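Long-range contacts in DegQ (Legionella fallonii, PDB 3PV2), which acts as a self-compartmentizing protease of the HtrA family, assembling into large 12-mers and probably also working as a chaperone: residues B[140-145]-B[237-242]; B[31-36]-B[106-111]; B[279-284]-B[305-310]; B[330-335]-B[345-350]. One frame throughout, in Å; residues are numbered along the deposited sequence.

Contact 1 (B[140-145]-B[237-242])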
# COMPACT_ATOMS: atom_id res chain seq x y z
N LEU B 140 -58.87 -7.99 6.57
CA LEU B 140 -59.19 -8.30 5.18
C LEU B 140 -59.55 -9.78 5.09
O LEU B 140 -59.19 -10.54 5.98
CB LEU B 140 -57.99 -8.04 4.22
CG LEU B 140 -56.50 -8.13 4.62
CD1 LEU B 140 -56.19 -8.95 5.79
CD2 LEU B 140 -55.66 -8.56 3.47
N VAL B 141 -60.15 -10.19 3.97
CA VAL B 141 -60.41 -11.60 3.70
C VAL B 141 -59.12 -12.43 3.61
O VAL B 141 -58.16 -12.05 2.90
CB VAL B 141 -61.19 -11.78 2.40
CG1 VAL B 141 -61.32 -13.26 2.10
CG2 VAL B 141 -62.56 -11.10 2.50
N ILE B 142 -59.08 -13.54 4.34
CA ILE B 142 -57.92 -14.44 4.24
C ILE B 142 -58.16 -15.49 3.18
O ILE B 142 -59.20 -16.16 3.15
CB ILE B 142 -57.60 -15.09 5.54
CG1 ILE B 142 -57.21 -14.02 6.55
CG2 ILE B 142 -56.44 -16.02 5.33
CD1 ILE B 142 -58.05 -14.04 7.75
N GLY B 143 -57.24 -15.59 2.25
CA GLY B 143 -57.38 -16.53 1.16
C GLY B 143 -56.72 -17.87 1.42
O GLY B 143 -56.24 -18.17 2.53
N ASP B 144 -56.74 -18.68 0.37
CA ASP B 144 -56.13 -19.98 0.41
C ASP B 144 -54.94 -19.96 -0.52
O ASP B 144 -55.11 -19.95 -1.76
CB ASP B 144 -57.14 -21.02 -0.07
CG ASP B 144 -56.59 -22.46 -0.10
OD1 ASP B 144 -55.41 -22.71 0.22
OD2 ASP B 144 -57.38 -23.36 -0.43
N SER B 145 -53.74 -19.98 0.05
CA SER B 145 -52.52 -19.95 -0.74
C SER B 145 -52.25 -21.25 -1.50
O SER B 145 -51.38 -21.28 -2.42
CB SER B 145 -51.31 -19.64 0.14
OG SER B 145 -51.23 -20.53 1.24
N ILE B 237 -44.35 -15.38 2.43
CA ILE B 237 -44.60 -16.60 3.17
C ILE B 237 -46.08 -16.92 3.00
O ILE B 237 -46.91 -16.07 3.26
CB ILE B 237 -44.28 -16.42 4.65
CG1 ILE B 237 -42.81 -15.96 4.78
CG2 ILE B 237 -44.54 -17.74 5.45
CD1 ILE B 237 -42.59 -15.08 6.02
N PRO B 238 -46.41 -18.11 2.44
CA PRO B 238 -47.82 -18.34 2.07
C PRO B 238 -48.76 -18.37 3.27
O PRO B 238 -48.41 -18.86 4.33
CB PRO B 238 -47.80 -19.72 1.37
CG PRO B 238 -46.49 -20.34 1.71
CD PRO B 238 -45.57 -19.29 2.26
N ILE B 239 -49.93 -17.81 3.08
CA ILE B 239 -50.77 -17.49 4.19
C ILE B 239 -51.22 -18.75 4.95
O ILE B 239 -51.42 -18.69 6.16
CB ILE B 239 -51.99 -16.69 3.73
CG1 ILE B 239 -52.75 -16.11 4.92
CG2 ILE B 239 -52.90 -17.57 2.96
CD1 ILE B 239 -51.95 -15.18 5.72
N ASN B 240 -51.40 -19.86 4.24
CA ASN B 240 -51.92 -21.07 4.90
C ASN B 240 -50.96 -21.55 5.99
O ASN B 240 -51.37 -21.88 7.09
CB ASN B 240 -52.16 -22.18 3.90
CG ASN B 240 -53.40 -21.98 3.08
OD1 ASN B 240 -54.10 -20.97 3.17
ND2 ASN B 240 -53.69 -22.99 2.30
N MET B 241 -49.68 -21.53 5.69
CA MET B 241 -48.69 -21.76 6.70
C MET B 241 -48.71 -20.67 7.76
O MET B 241 -48.58 -20.97 8.96
CB MET B 241 -47.33 -21.77 6.07
CG MET B 241 -46.27 -22.23 6.98
SD MET B 241 -44.70 -22.11 6.10
CE MET B 241 -44.02 -20.69 6.94
N VAL B 242 -48.88 -19.41 7.34
CA VAL B 242 -48.97 -18.33 8.31
C VAL B 242 -50.09 -18.56 9.33
O VAL B 242 -49.83 -18.45 10.50
CB VAL B 242 -49.12 -16.95 7.65
CG1 VAL B 242 -49.37 -15.88 8.71
CG2 VAL B 242 -47.88 -16.66 6.85
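Asn240 and the pair Asp144-Ser145 hold each other by three hydrogen bonds, with both the side chain and the backbone of Asn240 taking part. The shortest runs from Asn240 ND2 to Asp144 OD1, 2.7 Å, and is fairly straight. It meets the carboxylate on its anti side and 34° out of its plane, the carboxylate and amide planes being 27° apart. Asp144 OD1 also accepts the backbone N-H of Asp146, so one oxygen takes two donors. At its other end the amide offers OD1 to the backbone N of Ser145, a weak bond of 3.3 Å. The third bond uses the main chain: Asn240 N, in the first turn of helix 239-252, donates to Ser145 OG at 3.1 Å. That hydroxyl sits between the backbone N and the carbonyl carbon of its own residue (chi1 53°), pointing at the start of the helix.

Around this polar core the packing is light. Ser145 CB lies 3.7 Å from Pro238 CB, the proline being the N-cap residue. Ile239 CG2 rests on Gly143 O, and further out Ile142 CG2 touches Ile239 CG1 at 3.7 Å, the two side chains crossing at about a right angle.

Strand 216-221 runs beside both segments: Val141 and Gly143 bond through their backbones to Leu216, while Ile237 and Ile239 bond to Ile219 and Ile217. The contact thus ties the loop ahead of the second barrel of the trypsin fold to the point where strand 234-238, the last of that barrel, turns into helix 239-252.

Contact 2 (B[31-36]-B[106-111]); sequences AIVNVA and VTLQDG
Val33 meets Val106, Thr107 and Leu108, and its side chain can be followed outward atom by atom. CB lies 3.6 Å from the carbonyl oxygen Thr107 O and 3.9 Å from Val106 CG1. From there the side chain forks. CG1, anti to the carbonyl carbon and beside the backbone N (chi1 -55°), reaches Leu108 CD2 at 3.8 Å, the two side chains lying side by side and pointing the same way. CG2 lies 4.1 Å from Val106 CG1.

The backbones beneath are joined as antiparallel strands. Asn34 and Thr107 form a hydrogen-bonded pair, with Asn34 N to Thr107 O at 3.0 Å and Thr107 N to Asn34 O at 2.9 Å. Val35 and Val106, the next pair, are non-hydrogen-bonded, and Val106 CA adds a C-H...O contact to Asn34 O. Beyond Thr107 the chain folds into a type I turn from Leu108 to Gly111, and a water bridges strand and turn, donating to Ile32 O at 2.7 Å and accepting from Gln109 N.

Strands 32-40 and 101-107 are the first and last in order across the sheet, so their pairing closes the first six-stranded barrel of the trypsin fold. Chemically the seam combines two backbone hydrogen bonds with aliphatic contact between valines and a leucine; where direct pairing ends, the water serves one more carbonyl and one more N-H.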
# COMPACT_ATOMS: atom_id res chain seq x y z
N ALA B 31 -55.85 -2.59 7.05
CA ALA B 31 -55.37 -3.77 7.74
C ALA B 31 -53.85 -3.75 7.85
O ALA B 31 -53.28 -4.52 8.61
CB ALA B 31 -55.84 -5.02 7.04
N ILE B 32 -53.20 -2.90 7.06
CA ILE B 32 -51.75 -2.90 6.90
C ILE B 32 -51.16 -1.81 7.79
O ILE B 32 -51.55 -0.65 7.69
CB ILE B 32 -51.35 -2.52 5.52
CG1 ILE B 32 -52.16 -3.34 4.48
CG2 ILE B 32 -49.81 -2.76 5.29
CD1 ILE B 32 -52.12 -4.83 4.67
N VAL B 33 -50.24 -2.18 8.68
CA VAL B 33 -49.76 -1.27 9.69
C VAL B 33 -48.27 -1.12 9.53
O VAL B 33 -47.59 -1.96 8.89
CB VAL B 33 -49.93 -1.82 11.06
CG1 VAL B 33 -51.41 -2.23 11.34
CG2 VAL B 33 -48.96 -2.97 11.27
N ASN B 34 -47.76 -0.06 10.14
CA ASN B 34 -46.32 0.13 10.25
C ASN B 34 -45.91 -0.41 11.62
O ASN B 34 -46.62 -0.27 12.56
CB ASN B 34 -46.02 1.63 10.11
CG ASN B 34 -44.55 1.95 10.28
OD1 ASN B 34 -43.76 1.96 9.31
ND2 ASN B 34 -44.15 2.19 11.51
N VAL B 35 -44.78 -1.09 11.66
CA VAL B 35 -44.21 -1.65 12.85
C VAL B 35 -42.83 -1.06 13.00
O VAL B 35 -41.99 -1.26 12.12
CB VAL B 35 -43.98 -3.18 12.70
CG1 VAL B 35 -43.26 -3.70 13.91
CG2 VAL B 35 -45.27 -3.92 12.53
N ALA B 36 -42.63 -0.34 14.10
CA ALA B 36 -41.38 0.35 14.42
C ALA B 36 -40.81 -0.28 15.68
O ALA B 36 -41.55 -0.41 16.66
CB ALA B 36 -41.66 1.88 14.65
N VAL B 106 -46.83 0.15 16.95
CA VAL B 106 -47.59 -0.06 15.74
C VAL B 106 -48.32 1.21 15.37
O VAL B 106 -48.95 1.80 16.23
CB VAL B 106 -48.54 -1.25 15.95
CG1 VAL B 106 -49.62 -1.28 14.92
CG2 VAL B 106 -47.72 -2.56 15.94
N THR B 107 -48.25 1.63 14.11
CA THR B 107 -49.04 2.75 13.59
C THR B 107 -50.07 2.34 12.56
O THR B 107 -49.75 1.72 11.55
CB THR B 107 -48.14 3.82 12.93
OG1 THR B 107 -47.08 4.18 13.82
CG2 THR B 107 -48.98 5.11 12.52
N LEU B 108 -51.30 2.72 12.78
CA LEU B 108 -52.39 2.39 11.90
C LEU B 108 -52.53 3.47 10.86
O LEU B 108 -52.08 4.58 11.02
CB LEU B 108 -53.72 2.36 12.67
CG LEU B 108 -53.84 1.50 13.91
CD1 LEU B 108 -55.30 1.49 14.46
CD2 LEU B 108 -53.37 0.06 13.65
N GLN B 109 -53.29 3.15 9.84
CA GLN B 109 -53.52 4.08 8.79
C GLN B 109 -54.24 5.31 9.32
O GLN B 109 -53.91 6.40 8.94
CB GLN B 109 -54.36 3.39 7.75
CG GLN B 109 -54.76 4.24 6.63
CD GLN B 109 -56.07 3.79 6.08
OE1 GLN B 109 -56.15 3.28 4.96
NE2 GLN B 109 -57.13 3.96 6.89
N ASP B 110 -55.17 5.12 10.25
CA ASP B 110 -55.92 6.25 10.81
C ASP B 110 -55.08 7.16 11.72
O ASP B 110 -55.57 8.16 12.21
CB ASP B 110 -57.19 5.77 11.52
CG ASP B 110 -56.93 5.08 12.83
OD1 ASP B 110 -55.89 5.37 13.45
OD2 ASP B 110 -57.77 4.25 13.23
N GLY B 111 -53.83 6.80 11.96
CA GLY B 111 -52.92 7.66 12.72
C GLY B 111 -52.59 7.29 14.17
O GLY B 111 -51.65 7.83 14.74
O HOH W 1 -53.47 0.43 9.26

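Contact 3 (B[279-284]-B[305-310])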
# COMPACT_ATOMS: atom_id res chain seq x y z
N GLU B 279 -49.13 -40.85 -14.78
CA GLU B 279 -48.22 -39.76 -14.91
C GLU B 279 -48.67 -38.58 -14.13
O GLU B 279 -47.86 -37.84 -13.60
CB GLU B 279 -47.95 -39.40 -16.40
CG GLU B 279 -49.16 -38.81 -17.13
CD GLU B 279 -48.81 -38.36 -18.59
OE1 GLU B 279 -47.80 -38.86 -19.17
OE2 GLU B 279 -49.60 -37.53 -19.14
N ASP B 280 -49.97 -38.42 -13.92
CA ASP B 280 -50.42 -37.28 -13.14
C ASP B 280 -50.69 -37.66 -11.71
O ASP B 280 -51.31 -36.89 -10.96
CB ASP B 280 -51.64 -36.59 -13.82
CG ASP B 280 -52.91 -37.52 -13.93
OD1 ASP B 280 -52.86 -38.75 -13.72
OD2 ASP B 280 -53.99 -36.99 -14.28
N PHE B 281 -50.23 -38.82 -11.26
CA PHE B 281 -50.50 -39.17 -9.85
C PHE B 281 -49.78 -38.21 -8.92
O PHE B 281 -48.63 -37.82 -9.17
CB PHE B 281 -50.06 -40.60 -9.52
CG PHE B 281 -50.63 -41.10 -8.23
CD1 PHE B 281 -49.81 -41.25 -7.12
CD2 PHE B 281 -52.01 -41.33 -8.09
CE1 PHE B 281 -50.33 -41.70 -5.90
CE2 PHE B 281 -52.56 -41.77 -6.86
CZ PHE B 281 -51.68 -41.95 -5.76
N GLN B 282 -50.40 -37.85 -7.83
CA GLN B 282 -49.76 -36.88 -6.93
C GLN B 282 -49.63 -37.41 -5.50
O GLN B 282 -50.44 -38.17 -5.02
CB GLN B 282 -50.57 -35.59 -6.90
CG GLN B 282 -50.74 -34.81 -8.25
CD GLN B 282 -51.57 -33.53 -8.07
OE1 GLN B 282 -52.79 -33.58 -7.88
NE2 GLN B 282 -50.89 -32.38 -8.11
N GLY B 283 -48.61 -36.91 -4.84
CA GLY B 283 -48.34 -37.19 -3.47
C GLY B 283 -46.88 -36.94 -3.20
O GLY B 283 -46.22 -36.36 -4.05
N ALA B 284 -46.44 -37.31 -2.00
CA ALA B 284 -45.06 -37.17 -1.54
C ALA B 284 -44.39 -38.54 -1.50
O ALA B 284 -44.90 -39.44 -0.85
CB ALA B 284 -45.02 -36.53 -0.13
N ILE B 305 -45.96 -43.65 -1.15
CA ILE B 305 -46.36 -42.32 -1.54
C ILE B 305 -47.40 -41.82 -0.53
O ILE B 305 -48.52 -42.42 -0.43
CB ILE B 305 -47.01 -42.35 -2.92
CG1 ILE B 305 -46.13 -43.01 -4.00
CG2 ILE B 305 -47.36 -40.92 -3.40
CD1 ILE B 305 -44.94 -42.33 -4.18
N ILE B 306 -47.12 -40.71 0.14
CA ILE B 306 -48.03 -40.17 1.08
C ILE B 306 -49.09 -39.37 0.35
O ILE B 306 -48.76 -38.47 -0.41
CB ILE B 306 -47.34 -39.24 2.10
CG1 ILE B 306 -46.45 -40.04 3.04
CG2 ILE B 306 -48.41 -38.45 2.86
CD1 ILE B 306 -45.33 -39.18 3.75
N THR B 307 -50.34 -39.74 0.49
CA THR B 307 -51.43 -38.97 -0.17
C THR B 307 -52.30 -38.13 0.78
O THR B 307 -53.11 -37.30 0.33
CB THR B 307 -52.31 -39.88 -0.99
OG1 THR B 307 -52.87 -40.87 -0.12
CG2 THR B 307 -51.49 -40.57 -2.04
N GLN B 308 -52.13 -38.32 2.08
CA GLN B 308 -52.89 -37.62 3.08
C GLN B 308 -52.25 -37.71 4.46
O GLN B 308 -51.84 -38.81 4.93
CB GLN B 308 -54.28 -38.23 3.25
CG GLN B 308 -55.32 -37.19 3.66
CD GLN B 308 -56.78 -37.76 3.73
OE1 GLN B 308 -57.41 -37.80 4.82
NE2 GLN B 308 -57.31 -38.17 2.59
N ILE B 309 -52.23 -36.56 5.11
CA ILE B 309 -51.80 -36.45 6.51
C ILE B 309 -52.96 -35.75 7.30
O ILE B 309 -53.34 -34.61 6.97
CB ILE B 309 -50.53 -35.62 6.60
CG1 ILE B 309 -49.37 -36.39 5.96
CG2 ILE B 309 -50.20 -35.26 8.07
CD1 ILE B 309 -48.10 -35.66 5.97
N ASN B 310 -53.51 -36.46 8.28
CA ASN B 310 -54.73 -36.03 9.00
C ASN B 310 -55.83 -35.69 8.01
O ASN B 310 -56.29 -36.57 7.31
CB ASN B 310 -54.42 -34.87 9.96
CG ASN B 310 -53.54 -35.30 11.14
OD1 ASN B 310 -53.54 -36.47 11.52
ND2 ASN B 310 -52.77 -34.35 11.69
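Ala284 O accepts the N-H of Ile306 at 2.7 Å, the shorter of the two hydrogen bonds between the segments, and also receives a C-H...O contact from Ile305 CA at 3.3 Å. The return bond, Ala284 N to Ile306 O, measures 3.0 Å and arrives in the carbonyl plane on a lone pair, with an N-H...O angle of 167°. Together the two make Ala284 and Ile306 an antiparallel hydrogen-bonded pair, where strand 284-289 begins beside strand 305-309.

Just before it, Gly283 brings its bare CA to 3.3 Å from Ile306 O. Two residues earlier, Phe281 reaches across with CG anti to its backbone N (chi1 -165°). Its CE1 edge meets Ile305 CG2 near the ring plane at 4.0 Å, and CZ touches Thr307 CG2. The ring also stacks on Tyr277. Thr307 and Gln308 both face Ile336 in a classic beta bulge, while Ala284 packs on Val320 of helix 318-325, all within the first PDZ domain.

The N-H and C=O of Ala284 and Ile306 are thus satisfied by each other, and the phenyl ring, methyl groups and side-chain-free glycine beside them give a close, chiefly apolar approach at the edge of the pairing.

Contact 4 (B[330-335]-B[345-350])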
# COMPACT_ATOMS: atom_id res chain seq x y z
N GLY B 330 -46.51 -35.39 21.13
CA GLY B 330 -47.66 -36.07 21.68
C GLY B 330 -48.79 -36.32 20.70
O GLY B 330 -49.55 -37.26 20.91
N SER B 331 -48.96 -35.50 19.65
CA SER B 331 -50.11 -35.74 18.76
C SER B 331 -50.04 -37.00 17.92
O SER B 331 -48.97 -37.42 17.45
CB SER B 331 -50.48 -34.57 17.85
OG SER B 331 -49.43 -33.71 17.56
N THR B 332 -51.22 -37.60 17.77
CA THR B 332 -51.42 -38.73 16.90
C THR B 332 -51.68 -38.12 15.53
O THR B 332 -52.41 -37.13 15.39
CB THR B 332 -52.51 -39.66 17.44
OG1 THR B 332 -51.97 -40.42 18.53
CG2 THR B 332 -53.04 -40.63 16.38
N VAL B 333 -50.96 -38.64 14.52
CA VAL B 333 -51.19 -38.24 13.16
C VAL B 333 -51.54 -39.41 12.24
O VAL B 333 -50.93 -40.50 12.33
CB VAL B 333 -50.04 -37.38 12.57
CG1 VAL B 333 -48.77 -37.51 13.35
CG2 VAL B 333 -49.86 -37.66 11.12
N LYS B 334 -52.54 -39.16 11.40
CA LYS B 334 -53.05 -40.16 10.49
C LYS B 334 -52.30 -39.98 9.16
O LYS B 334 -52.23 -38.89 8.66
CB LYS B 334 -54.55 -39.98 10.31
CG LYS B 334 -55.14 -40.69 9.13
CD LYS B 334 -56.64 -40.61 9.13
CE LYS B 334 -57.17 -40.70 7.73
NZ LYS B 334 -58.63 -40.40 7.64
N ILE B 335 -51.73 -41.04 8.63
CA ILE B 335 -51.01 -40.93 7.34
C ILE B 335 -51.54 -41.93 6.35
O ILE B 335 -51.57 -43.10 6.65
CB ILE B 335 -49.48 -41.13 7.49
CG1 ILE B 335 -48.86 -40.17 8.51
CG2 ILE B 335 -48.83 -40.88 6.16
CD1 ILE B 335 -47.47 -40.65 9.12
N THR B 345 -53.62 -47.04 5.73
CA THR B 345 -53.82 -45.99 6.68
C THR B 345 -52.92 -46.32 7.84
O THR B 345 -52.98 -47.40 8.42
CB THR B 345 -55.24 -45.86 7.12
OG1 THR B 345 -56.01 -45.52 5.97
CG2 THR B 345 -55.41 -44.77 8.20
N LEU B 346 -52.08 -45.37 8.16
CA LEU B 346 -51.16 -45.54 9.26
C LEU B 346 -51.36 -44.46 10.29
O LEU B 346 -51.85 -43.34 9.99
CB LEU B 346 -49.73 -45.49 8.77
CG LEU B 346 -49.38 -46.39 7.57
CD1 LEU B 346 -48.01 -45.98 7.03
CD2 LEU B 346 -49.48 -47.91 7.89
N SER B 347 -50.88 -44.77 11.49
CA SER B 347 -50.97 -43.86 12.61
C SER B 347 -49.62 -43.75 13.36
O SER B 347 -49.08 -44.75 13.82
CB SER B 347 -52.06 -44.32 13.60
OG SER B 347 -52.32 -43.25 14.50
N ALA B 348 -49.13 -42.53 13.44
CA ALA B 348 -47.86 -42.23 14.05
C ALA B 348 -48.02 -41.19 15.19
O ALA B 348 -48.90 -40.34 15.16
CB ALA B 348 -46.88 -41.74 12.99
N VAL B 349 -47.17 -41.30 16.21
CA VAL B 349 -47.16 -40.33 17.33
C VAL B 349 -45.91 -39.44 17.27
O VAL B 349 -44.83 -39.95 17.25
CB VAL B 349 -47.33 -41.07 18.70
CG1 VAL B 349 -47.27 -40.08 19.89
CG2 VAL B 349 -48.70 -41.79 18.76
N VAL B 350 -46.07 -38.13 17.16
CA VAL B 350 -44.94 -37.22 17.09
C VAL B 350 -44.23 -37.20 18.43
O VAL B 350 -44.89 -37.13 19.46
CB VAL B 350 -45.40 -35.78 16.85
CG1 VAL B 350 -44.20 -34.82 16.83
CG2 VAL B 350 -46.22 -35.65 15.55
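Ile335 and Leu346 exchange two backbone hydrogen bonds, Ile335 N to Leu346 O at 2.7 Å and Leu346 N to Ile335 O at 2.8 Å. Val333 and Ala348 do the same, with Val333 N reaching Ala348 O at an N-H...O angle of 173°. Two more bonds carry the pairing past the strand end: Val350 N to Ser331 O, and Gly330 N to Val350 O at 2.9 Å. Weaker C-H...O contacts fill in between, such as Ser347 CA to Val333 O.

This is the beta hairpin of strands 332-339 and 342-349 in the first PDZ domain; within it, 332-335 and 345-349 run antiparallel at 152°.

The face carrying Val333, Ile335, Leu346 and Ala348 is largely buried; there Ile335 CD1 reaches Ala348 CB at 4.1 Å. Val333 and Ala348 further touch Met260, and Ile335 touches Ile306 of strand 305-309. Toward Gly330, Val333 CG1 meets Val350 CG2 at 3.8 Å, the side chains crossing at about a right angle.

On the other face, that of Thr332, Lys334, Ser347 and Val349, the meetings are mixed. Thr332 CG2, anti to its backbone N, touches Ser347 OG at 3.3 Å, and Thr332 OG1 lies against Val349 CG2. Beside them the extended Lys334 brushes Thr345 CG2 with its CG.

Overall arrangement
Along the chain the contacts come in the order 2, 1, 3, 4, each closing before the next opens. Contacts 2 and 1 belong to the trypsin-like protease part, one closing its first barrel and the other joining the loop between the barrels to the last strand of the second; their centres are about 20 Å apart, and they touch where Leu140 CG packs on Ala31 CB. Contacts 3 and 4 share the sheet of the first PDZ domain, centres about 17 Å apart, and are linked across neighbouring strands 305-309 and 332-339, with Asn310 N probably bonded to Lys334 O. The centre of contact 2 lies about 42 Å from those of contacts 3 and 4. None of the four joins protease to PDZ domain.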